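Local atomic coordinates of glycosyl hydrolase, family 38 (Enterococcus faecalis, PDB entry 5KBP), a protein that probably hydrolyses alpha-mannosidic linkages as a family 38 glycoside hydrolase and probably binds carbohydrate and metal ions. Residues Q389-I394 against A806-H811; H404-F409 against V420-E425; Y451-P456 against D505-I510; K459-R464 against V492-K497. One frame throughout, in Å; residues are numbered along the deposited sequence.

Contact 1: residues Q389-I394 against A806-H811. With SO4 (sulfate ion), chain D; SO4 (sulfate ion), chain J; SO4 (sulfate ion), chain G.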
# COMPACT_ATOMS: atom_id res chain seq x y z
N GLN A 389 14.03 -15.99 -21.35
CA GLN A 389 14.94 -17.14 -21.32
C GLN A 389 14.51 -18.20 -22.33
O GLN A 389 15.36 -18.84 -22.96
CB GLN A 389 15.00 -17.71 -19.91
CG GLN A 389 15.74 -16.83 -18.91
CD GLN A 389 15.32 -17.06 -17.48
OE1 GLN A 389 14.44 -17.88 -17.20
NE2 GLN A 389 15.93 -16.34 -16.55
N LEU A 390 13.20 -18.42 -22.48
CA LEU A 390 12.73 -19.39 -23.46
C LEU A 390 12.98 -18.91 -24.88
O LEU A 390 13.53 -19.65 -25.71
CB LEU A 390 11.24 -19.67 -23.24
CG LEU A 390 10.88 -20.52 -22.02
CD1 LEU A 390 9.37 -20.62 -21.85
CD2 LEU A 390 11.50 -21.90 -22.14
N THR A 391 12.60 -17.67 -25.18
CA THR A 391 12.76 -17.15 -26.54
C THR A 391 14.23 -17.03 -26.93
O THR A 391 14.57 -17.18 -28.11
CB THR A 391 12.06 -15.80 -26.68
OG1 THR A 391 12.54 -14.91 -25.66
CG2 THR A 391 10.56 -15.97 -26.54
N GLU A 392 15.11 -16.76 -25.97
CA GLU A 392 16.54 -16.72 -26.27
C GLU A 392 17.09 -18.09 -26.64
O GLU A 392 18.14 -18.17 -27.28
CB GLU A 392 17.32 -16.15 -25.08
CG GLU A 392 18.23 -14.99 -25.42
CD GLU A 392 17.51 -13.66 -25.44
OE1 GLU A 392 17.46 -13.00 -24.38
OE2 GLU A 392 16.97 -13.29 -26.50
N ALA A 393 16.40 -19.16 -26.25
CA ALA A 393 16.83 -20.52 -26.55
C ALA A 393 16.16 -21.11 -27.78
O ALA A 393 16.52 -22.21 -28.19
CB ALA A 393 16.58 -21.43 -25.34
N ILE A 394 15.18 -20.42 -28.36
CA ILE A 394 14.48 -20.93 -29.53
C ILE A 394 15.31 -20.65 -30.78
O ILE A 394 15.80 -19.54 -30.98
CB ILE A 394 13.08 -20.29 -29.64
CG1 ILE A 394 12.21 -20.73 -28.46
CG2 ILE A 394 12.42 -20.67 -30.95
CD1 ILE A 394 10.80 -20.18 -28.50
N ALA A 806 5.76 -12.88 -27.45
CA ALA A 806 7.08 -12.34 -27.17
C ALA A 806 7.88 -12.28 -28.46
O ALA A 806 7.89 -13.23 -29.24
CB ALA A 806 7.82 -13.19 -26.14
N THR A 807 8.57 -11.16 -28.66
CA THR A 807 9.48 -11.02 -29.78
C THR A 807 10.90 -11.39 -29.35
O THR A 807 11.24 -11.36 -28.16
CB THR A 807 9.46 -9.60 -30.33
OG1 THR A 807 9.92 -8.68 -29.33
CG2 THR A 807 8.05 -9.22 -30.75
N THR A 808 11.72 -11.75 -30.33
CA THR A 808 13.12 -12.08 -30.09
C THR A 808 13.87 -11.87 -31.40
O THR A 808 13.27 -11.67 -32.46
CB THR A 808 13.28 -13.51 -29.57
OG1 THR A 808 14.66 -13.77 -29.30
CG2 THR A 808 12.77 -14.51 -30.60
N ALA A 809 15.20 -11.92 -31.31
CA ALA A 809 16.04 -11.70 -32.47
C ALA A 809 16.31 -13.02 -33.19
O ALA A 809 15.88 -14.10 -32.76
CB ALA A 809 17.35 -11.02 -32.06
N ARG A 810 17.01 -12.94 -34.31
CA ARG A 810 17.44 -14.14 -35.02
C ARG A 810 18.69 -14.70 -34.36
O ARG A 810 19.68 -13.98 -34.17
CB ARG A 810 17.72 -13.82 -36.49
CG ARG A 810 16.49 -13.53 -37.32
CD ARG A 810 16.84 -13.40 -38.80
NE ARG A 810 17.28 -14.67 -39.38
CZ ARG A 810 18.55 -15.00 -39.61
NH1 ARG A 810 19.52 -14.15 -39.31
NH2 ARG A 810 18.84 -16.18 -40.14
N HIS A 811 18.65 -15.98 -34.01
CA HIS A 811 19.77 -16.64 -33.36
C HIS A 811 19.53 -18.14 -33.35
O HIS A 811 18.39 -18.59 -33.34
CB HIS A 811 19.97 -16.12 -31.93
CG HIS A 811 18.70 -16.04 -31.13
ND1 HIS A 811 17.98 -17.15 -30.78
CD2 HIS A 811 18.04 -14.97 -30.63
CE1 HIS A 811 16.91 -16.78 -30.09
NE2 HIS A 811 16.93 -15.46 -29.98
S SO4 D . 19.56 -10.48 -39.29
O1 SO4 D . 20.48 -9.53 -38.67
O2 SO4 D . 19.78 -10.50 -40.74
O3 SO4 D . 19.80 -11.81 -38.75
O4 SO4 D . 18.19 -10.08 -39.01
S SO4 J . 23.04 -16.34 -40.14
O1 SO4 J . 23.87 -17.49 -40.47
O2 SO4 J . 22.28 -15.93 -41.32
O3 SO4 J . 23.89 -15.24 -39.71
O4 SO4 J . 22.12 -16.70 -39.07
S SO4 G . 19.51 -14.97 -18.18
O1 SO4 G . 20.65 -14.06 -18.17
O2 SO4 G . 18.63 -14.65 -19.30
O3 SO4 G . 19.99 -16.35 -18.30
O4 SO4 G . 18.77 -14.83 -16.93

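Contact 2: residues H404-F409 against V420-E425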
# COMPACT_ATOMS: atom_id res chain seq x y z
N HIS A 404 11.74 -10.34 -38.41
CA HIS A 404 11.45 -10.03 -37.01
C HIS A 404 10.63 -11.18 -36.42
O HIS A 404 9.40 -11.20 -36.56
CB HIS A 404 10.69 -8.71 -36.90
CG HIS A 404 11.35 -7.57 -37.60
ND1 HIS A 404 12.43 -6.89 -37.07
CD2 HIS A 404 11.10 -6.99 -38.80
CE1 HIS A 404 12.81 -5.94 -37.91
NE2 HIS A 404 12.01 -5.98 -38.97
N PRO A 405 11.26 -12.15 -35.77
CA PRO A 405 10.51 -13.29 -35.25
C PRO A 405 9.85 -13.00 -33.91
O PRO A 405 10.31 -12.16 -33.13
CB PRO A 405 11.58 -14.38 -35.11
CG PRO A 405 12.83 -13.63 -34.86
CD PRO A 405 12.71 -12.32 -35.61
N PHE A 406 8.76 -13.72 -33.65
CA PHE A 406 8.06 -13.65 -32.37
C PHE A 406 7.48 -15.02 -32.06
O PHE A 406 7.26 -15.84 -32.96
CB PHE A 406 6.97 -12.57 -32.38
CG PHE A 406 5.92 -12.77 -33.44
CD1 PHE A 406 6.12 -12.28 -34.73
CD2 PHE A 406 4.74 -13.44 -33.16
CE1 PHE A 406 5.16 -12.46 -35.70
CE2 PHE A 406 3.78 -13.62 -34.13
CZ PHE A 406 3.98 -13.13 -35.41
N VAL A 407 7.22 -15.26 -30.78
CA VAL A 407 6.82 -16.57 -30.28
C VAL A 407 5.49 -16.45 -29.55
O VAL A 407 5.28 -15.52 -28.77
CB VAL A 407 7.89 -17.18 -29.36
CG1 VAL A 407 7.50 -18.59 -28.93
CG2 VAL A 407 9.25 -17.19 -30.05
N LEU A 408 4.59 -17.41 -29.79
CA LEU A 408 3.29 -17.48 -29.13
C LEU A 408 3.28 -18.68 -28.19
O LEU A 408 3.53 -19.81 -28.63
CB LEU A 408 2.16 -17.60 -30.16
CG LEU A 408 1.62 -16.29 -30.74
CD1 LEU A 408 0.68 -16.57 -31.90
CD2 LEU A 408 0.92 -15.49 -29.66
N PHE A 409 2.98 -18.44 -26.92
CA PHE A 409 2.92 -19.49 -25.91
C PHE A 409 1.47 -19.74 -25.51
O PHE A 409 0.70 -18.80 -25.30
CB PHE A 409 3.72 -19.11 -24.66
CG PHE A 409 5.19 -18.98 -24.89
CD1 PHE A 409 5.74 -17.78 -25.31
CD2 PHE A 409 6.04 -20.06 -24.65
CE1 PHE A 409 7.10 -17.66 -25.51
CE2 PHE A 409 7.40 -19.94 -24.86
CZ PHE A 409 7.93 -18.74 -25.29
N VAL A 420 -5.51 -13.37 -31.96
CA VAL A 420 -4.47 -12.81 -31.11
C VAL A 420 -3.93 -11.53 -31.73
O VAL A 420 -3.98 -11.32 -32.95
CB VAL A 420 -3.34 -13.84 -30.88
CG1 VAL A 420 -2.46 -13.44 -29.70
CG2 VAL A 420 -3.94 -15.22 -30.66
N THR A 421 -3.41 -10.65 -30.87
CA THR A 421 -2.73 -9.43 -31.27
C THR A 421 -1.30 -9.47 -30.74
O THR A 421 -1.09 -9.76 -29.55
CB THR A 421 -3.47 -8.19 -30.75
OG1 THR A 421 -4.43 -7.75 -31.72
CG2 THR A 421 -2.51 -7.05 -30.44
N VAL A 422 -0.33 -9.20 -31.61
CA VAL A 422 1.08 -9.24 -31.26
C VAL A 422 1.74 -7.95 -31.72
O VAL A 422 1.62 -7.58 -32.89
CB VAL A 422 1.79 -10.46 -31.89
CG1 VAL A 422 3.29 -10.39 -31.65
CG2 VAL A 422 1.21 -11.76 -31.35
N GLU A 423 2.42 -7.27 -30.80
CA GLU A 423 3.15 -6.05 -31.13
C GLU A 423 4.61 -6.42 -31.40
O GLU A 423 5.26 -7.03 -30.56
CB GLU A 423 3.05 -5.03 -30.00
CG GLU A 423 3.35 -3.60 -30.44
CD GLU A 423 3.22 -2.60 -29.30
OE1 GLU A 423 3.38 -3.01 -28.13
OE2 GLU A 423 2.96 -1.41 -29.58
N VAL A 424 5.10 -6.05 -32.58
CA VAL A 424 6.44 -6.41 -33.03
C VAL A 424 7.21 -5.14 -33.34
O VAL A 424 6.73 -4.28 -34.09
CB VAL A 424 6.39 -7.33 -34.26
CG1 VAL A 424 7.80 -7.73 -34.68
CG2 VAL A 424 5.54 -8.56 -33.97
N GLU A 425 8.41 -5.02 -32.77
CA GLU A 425 9.29 -3.89 -33.04
C GLU A 425 9.97 -4.09 -34.39
O GLU A 425 10.69 -5.08 -34.59
CB GLU A 425 10.33 -3.76 -31.93
CG GLU A 425 11.32 -2.62 -32.13
CD GLU A 425 12.48 -2.70 -31.16
OE1 GLU A 425 13.48 -3.37 -31.49
OE2 GLU A 425 12.39 -2.10 -30.07

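Contact 3: residues Y451-P456 against D505-I510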
# COMPACT_ATOMS: atom_id res chain seq x y z
N TYR A 451 4.12 -5.83 -44.46
CA TYR A 451 4.76 -6.99 -43.88
C TYR A 451 3.89 -8.23 -44.01
O TYR A 451 2.69 -8.15 -44.30
CB TYR A 451 5.11 -6.75 -42.41
CG TYR A 451 6.33 -5.88 -42.22
CD1 TYR A 451 7.60 -6.43 -42.15
CD2 TYR A 451 6.22 -4.50 -42.12
CE1 TYR A 451 8.72 -5.64 -41.98
CE2 TYR A 451 7.33 -3.69 -41.95
CZ TYR A 451 8.58 -4.27 -41.88
OH TYR A 451 9.70 -3.48 -41.71
N GLN A 452 4.52 -9.38 -43.79
CA GLN A 452 3.89 -10.68 -43.99
C GLN A 452 4.35 -11.63 -42.89
O GLN A 452 5.52 -11.62 -42.51
CB GLN A 452 4.24 -11.25 -45.38
CG GLN A 452 3.74 -12.65 -45.65
CD GLN A 452 4.17 -13.16 -47.01
OE1 GLN A 452 4.77 -14.23 -47.13
NE2 GLN A 452 3.87 -12.39 -48.05
N VAL A 453 3.42 -12.44 -42.39
CA VAL A 453 3.72 -13.40 -41.33
C VAL A 453 4.04 -14.74 -41.96
O VAL A 453 3.34 -15.20 -42.87
CB VAL A 453 2.54 -13.52 -40.35
CG1 VAL A 453 2.87 -14.50 -39.23
CG2 VAL A 453 2.18 -12.16 -39.79
N ILE A 454 5.11 -15.38 -41.48
CA ILE A 454 5.53 -16.69 -41.97
C ILE A 454 5.85 -17.59 -40.78
O ILE A 454 6.22 -17.12 -39.70
CB ILE A 454 6.73 -16.60 -42.92
CG1 ILE A 454 7.93 -15.94 -42.23
CG2 ILE A 454 6.36 -15.87 -44.21
CD1 ILE A 454 9.21 -16.04 -43.02
N ASP A 455 5.72 -18.89 -41.01
CA ASP A 455 6.05 -19.92 -40.02
C ASP A 455 7.50 -20.34 -40.24
O ASP A 455 8.14 -19.84 -41.17
CB ASP A 455 5.07 -21.09 -40.15
CG ASP A 455 5.27 -21.88 -41.43
OD1 ASP A 455 5.70 -21.29 -42.44
OD2 ASP A 455 4.99 -23.10 -41.41
N PRO A 456 8.06 -21.23 -39.41
CA PRO A 456 9.45 -21.67 -39.66
C PRO A 456 9.66 -22.27 -41.04
O PRO A 456 10.77 -22.16 -41.58
CB PRO A 456 9.69 -22.70 -38.55
CG PRO A 456 8.81 -22.26 -37.45
CD PRO A 456 7.57 -21.72 -38.10
N ASP A 505 4.49 -21.76 -30.52
CA ASP A 505 4.66 -21.69 -31.97
C ASP A 505 5.41 -20.41 -32.32
O ASP A 505 5.11 -19.34 -31.78
CB ASP A 505 3.31 -21.73 -32.69
CG ASP A 505 2.66 -23.09 -32.62
OD1 ASP A 505 3.35 -24.10 -32.86
OD2 ASP A 505 1.44 -23.16 -32.32
N SER A 506 6.38 -20.53 -33.22
CA SER A 506 7.21 -19.40 -33.63
C SER A 506 6.77 -18.91 -35.00
O SER A 506 6.46 -19.70 -35.90
CB SER A 506 8.68 -19.79 -33.66
OG SER A 506 9.13 -20.19 -32.37
N PHE A 507 6.75 -17.59 -35.16
CA PHE A 507 6.43 -16.94 -36.42
C PHE A 507 7.44 -15.82 -36.65
O PHE A 507 8.28 -15.53 -35.80
CB PHE A 507 4.99 -16.40 -36.43
CG PHE A 507 3.95 -17.45 -36.16
CD1 PHE A 507 3.43 -18.21 -37.19
CD2 PHE A 507 3.50 -17.68 -34.87
CE1 PHE A 507 2.47 -19.18 -36.95
CE2 PHE A 507 2.54 -18.65 -34.62
CZ PHE A 507 2.03 -19.40 -35.66
N ALA A 508 7.35 -15.18 -37.82
CA ALA A 508 8.26 -14.09 -38.15
C ALA A 508 7.54 -13.08 -39.02
O ALA A 508 6.51 -13.37 -39.63
CB ALA A 508 9.52 -14.60 -38.86
N LEU A 509 8.10 -11.87 -39.07
CA LEU A 509 7.53 -10.76 -39.82
C LEU A 509 8.54 -10.35 -40.89
O LEU A 509 9.59 -9.77 -40.57
CB LEU A 509 7.21 -9.59 -38.90
CG LEU A 509 5.97 -8.74 -39.22
CD1 LEU A 509 4.72 -9.59 -39.15
CD2 LEU A 509 5.88 -7.56 -38.27
N ILE A 510 8.23 -10.66 -42.15
CA ILE A 510 9.10 -10.32 -43.26
C ILE A 510 8.40 -9.30 -44.14
O ILE A 510 7.18 -9.13 -44.10
CB ILE A 510 9.49 -11.56 -44.09
CG1 ILE A 510 8.26 -12.20 -44.73
CG2 ILE A 510 10.23 -12.57 -43.23
CD1 ILE A 510 8.57 -13.34 -45.67

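Contact 4: residues K459-R464 against V492-K497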
# COMPACT_ATOMS: atom_id res chain seq x y z
N LYS A 459 5.96 -20.72 -45.05
CA LYS A 459 4.62 -20.55 -45.60
C LYS A 459 3.94 -19.34 -44.96
O LYS A 459 3.94 -19.20 -43.73
CB LYS A 459 3.79 -21.81 -45.37
CG LYS A 459 2.35 -21.71 -45.83
CD LYS A 459 2.24 -21.25 -47.27
CE LYS A 459 2.84 -22.26 -48.24
NZ LYS A 459 2.75 -21.79 -49.65
N ALA A 460 3.37 -18.48 -45.79
CA ALA A 460 2.73 -17.27 -45.30
C ALA A 460 1.51 -17.60 -44.46
O ALA A 460 0.69 -18.44 -44.83
CB ALA A 460 2.34 -16.37 -46.47
N VAL A 461 1.38 -16.92 -43.32
CA VAL A 461 0.25 -17.08 -42.42
C VAL A 461 -0.67 -15.87 -42.59
O VAL A 461 -0.20 -14.73 -42.68
CB VAL A 461 0.71 -17.22 -40.96
CG1 VAL A 461 -0.47 -17.48 -40.04
CG2 VAL A 461 1.74 -18.34 -40.84
N ALA A 462 -1.97 -16.13 -42.63
CA ALA A 462 -2.94 -15.05 -42.77
C ALA A 462 -2.90 -14.12 -41.57
O ALA A 462 -2.84 -14.57 -40.42
CB ALA A 462 -4.35 -15.62 -42.95
N SER A 463 -2.92 -12.82 -41.83
CA SER A 463 -2.82 -11.82 -40.77
C SER A 463 -3.39 -10.50 -41.27
O SER A 463 -3.86 -10.39 -42.41
CB SER A 463 -1.37 -11.65 -40.31
OG SER A 463 -0.59 -11.01 -41.30
N ARG A 464 -3.34 -9.49 -40.40
CA ARG A 464 -3.80 -8.15 -40.73
C ARG A 464 -3.02 -7.16 -39.88
O ARG A 464 -2.91 -7.35 -38.66
CB ARG A 464 -5.31 -8.00 -40.49
CG ARG A 464 -5.84 -6.61 -40.81
CD ARG A 464 -7.34 -6.52 -40.57
NE ARG A 464 -7.69 -6.58 -39.15
CZ ARG A 464 -7.86 -5.52 -38.38
NH1 ARG A 464 -7.73 -4.30 -38.88
NH2 ARG A 464 -8.17 -5.67 -37.10
N VAL A 492 0.27 -6.85 -35.19
CA VAL A 492 -0.18 -7.84 -36.15
C VAL A 492 -1.26 -8.70 -35.51
O VAL A 492 -1.17 -9.05 -34.33
CB VAL A 492 0.99 -8.71 -36.65
CG1 VAL A 492 0.52 -9.67 -37.73
CG2 VAL A 492 2.12 -7.83 -37.17
N GLU A 493 -2.29 -9.03 -36.29
CA GLU A 493 -3.43 -9.81 -35.81
C GLU A 493 -3.36 -11.20 -36.42
O GLU A 493 -3.32 -11.34 -37.65
CB GLU A 493 -4.74 -9.11 -36.18
CG GLU A 493 -5.95 -9.60 -35.41
CD GLU A 493 -7.19 -8.78 -35.70
OE1 GLU A 493 -7.36 -8.34 -36.85
OE2 GLU A 493 -8.00 -8.57 -34.77
N LEU A 494 -3.36 -12.22 -35.57
CA LEU A 494 -3.31 -13.61 -36.01
C LEU A 494 -4.57 -14.35 -35.56
O LEU A 494 -5.16 -14.02 -34.53
CB LEU A 494 -2.07 -14.33 -35.47
CG LEU A 494 -0.70 -13.85 -35.95
CD1 LEU A 494 0.40 -14.74 -35.40
CD2 LEU A 494 -0.65 -13.81 -37.47
N SER A 495 -4.96 -15.35 -36.34
CA SER A 495 -6.11 -16.20 -36.04
C SER A 495 -5.57 -17.57 -35.65
O SER A 495 -5.22 -18.38 -36.52
CB SER A 495 -7.06 -16.28 -37.23
OG SER A 495 -8.16 -17.12 -36.95
N VAL A 496 -5.52 -17.84 -34.35
CA VAL A 496 -5.00 -19.09 -33.81
C VAL A 496 -6.16 -20.04 -33.57
O VAL A 496 -7.13 -19.68 -32.87
CB VAL A 496 -4.19 -18.85 -32.53
CG1 VAL A 496 -3.76 -20.17 -31.91
CG2 VAL A 496 -2.98 -17.98 -32.82
N LYS A 497 -6.07 -21.25 -34.12
CA LYS A 497 -7.16 -22.22 -34.10
C LYS A 497 -6.69 -23.49 -33.40
O LYS A 497 -5.85 -24.23 -33.94
CB LYS A 497 -7.64 -22.52 -35.52
CG LYS A 497 -8.78 -23.52 -35.60
CD LYS A 497 -9.20 -23.75 -37.04
CE LYS A 497 -10.31 -24.78 -37.15
NZ LYS A 497 -10.71 -25.01 -38.56

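Contact 1: residues Q389-I394 against A806-H811
At the C-terminal end of helix 362-393, the carbonyls of the last turn and the side chain of Thr391 face Thr808 and His811, on the chain that leaves strand 804-807. The His811 ring meets this helix end through CE1, which lies 3.1 Å from Thr391 O, at the ring edge and in its plane, and 3.1 Å from Ile394 O, also near that plane. A polarised C-H suits such a place, where backbone carbonyls gather. The ring's rotation is steadied from its own segment, since His811 NE2 and Thr808 OG1 form a 2.9 Å hydrogen bond with either as possible donor. Glu392 bends at chi2 (84°), which carries CD round; its OE2 ends 4.1 Å from His811 NE2, the carboxylate plane 79° from the ring, and could, with a sulfate (probably from the crystallisation liquor) about 3 Å from the His811 side chain, favour a positive imidazole. Threonine suits position 391 because its branches divide the work. Thr391 OG1 turns back to Thr387 O, while Thr391 CG2 packs on Ala806 CB at 3.9 Å. Thr391 CB also lies 3.9 Å from Thr808 CB. Behind this turn, Leu390 and Ala393 rest on helix 304-332. Ile394 reaches Trp504 and Ser506, and Ala806 pairs through its backbone with Val407, so the helix end packs on side chains of strands 404-410 and 503-511, beside strand 804-807.

Contact 2: residues H404-F409 against V420-E425
One face of the Phe406 ring receives the CG1 methyl of Val422, a CH-pi contact with CG1 4.1 Å from the ring centroid and 28° off the normal. The methyl sits nearest the CD2 side of the ring, with Phe406 CD2 to Val422 CG1 at 3.7 Å. Val424 comes to the other ortho carbon obliquely, its CG2 3.8 Å from Phe406 CD1. The ring takes the crowded position between backbone N and carbonyl carbon (chi1 59°), which brings CG to the side of Val422. At the His404 end of the strand, Glu425 O lies obliquely to the His404 ring, 3.5 Å from His404 ND1, while His404 CB packs on Val424 CG1. The two strands belong to different antiparallel sheets stacked face to face and follow each other in the chain, a beta-arch: no hydrogen bond joins them, their axes pass 7.9 Å apart, and their directions differ by 147°. In each strand every second side chain turns inward, and beta-branched valine supplies two methyls for this layer. Val422 spends one on Phe406 and the other, CG2, on Leu408 CD2. That same leucine methyl lies 4.0 Å from Val420 CG1, and the two side chains slide past each other in opposite directions. Strand 503-511 flanks strand 404-410, where Phe507 touches both Phe406 and Leu408, while Val420 also packs on Val496 of strand 483-499.

Contact 3: residues Y451-P456 against D505-I510
Ile454 and Ile510 cross at about a right angle on one face of an antiparallel strand pair, with Ile454 CD1 3.6 Å from Ile510 CG2. Each isoleucine sets CG1 between its backbone N and carbonyl carbon (chi1 58° in Ile454), and the branched chains interlock: Ile454 CG2 also meets Ile510 CD1 at 3.7 Å. Alanine at 508 is small enough to leave Ile454 CG1 beside Ala508 CB, 4.0 Å away. Gln452 runs beside Ile510, pointing the same way, and sends NE2 on to Glu513 O. On the opposite face Val453 and Leu509 cross obliquely through CG2 and CD1, 3.7 Å apart, and Val453 CG1 approaches Phe507 CB. Tyr451 stands at about a right angle to Leu509, its CB 3.9 Å from Leu509 CG. Between the faces the backbones are laced by four hydrogen bonds: Gln452 pairs with Ile510 in both directions and so does Ile454 with Ala508, whose N donates to Ile454 O at 2.9 Å. Val453 and Leu509 form the non-hydrogen-bonded pair in between. Strand 503-511 is bonded on its other side to strand 404-410, strand 451-454 passes on to strand 460-461, and Val453 and Leu509 both touch Val492 of strand 483-499 in the facing sheet.

Contact 4: residues K459-R464 against V492-K497
Arg464 and Glu493 face each other across the beta hairpin of strands 463-475 and 483-499, their side chains side by side and pointing the same way. From CB, which lies 4.2 Å from Glu493 OE1, the arginine runs extended, CG anti to the backbone N, to CD at a similar distance from the same oxygen. A bend at chi3 (69°) then places NE for a 2.9 Å hydrogen bond to Glu493 OE1, which it meets nearly along the C-O axis. CZ lies 3.2 Å from the same OE1, and beyond it NH2 completes a salt bridge to that oxygen at 2.8 Å, from above the carboxylate plane. Two nitrogens thus hold one atom side-on, with guanidinium and carboxylate planes 58° apart. Arginine suits a position beside a buried glutamate, offering charge and two N-H groups. Underneath, Glu493 N donates to Arg464 O at 3.0 Å; the return bond from Arg464 N is weak. On the other face Ser463 is small enough for Val492 and Leu494 to pack against its CB, and Val453 also touches it. Val492 CG1 touches Ser463 CB at 3.8 Å, and Leu494 CD2 lies 3.6 Å from the same carbon.

From the N terminus, helix 362-393 opens contact 1, which closes some four hundred residues later, after strand 804-807; contacts 2, 3 and 4 all fall within that long span. Contact 2 comes first, closing a loop of ten residues between strands of two facing sheets. Contact 3 then opens at strand 451-454, contact 4 opens and closes within it across the hairpin, and strand 503-511 returns to complete contact 3; none of the loops cross. Strand 404-410 lies between strands 804-807 and 503-511 and so ties contact 2 to contacts 1 and 3, while strand 416-430 bonds to strand 483-499, joining contacts 2 and 4 in the second sheet.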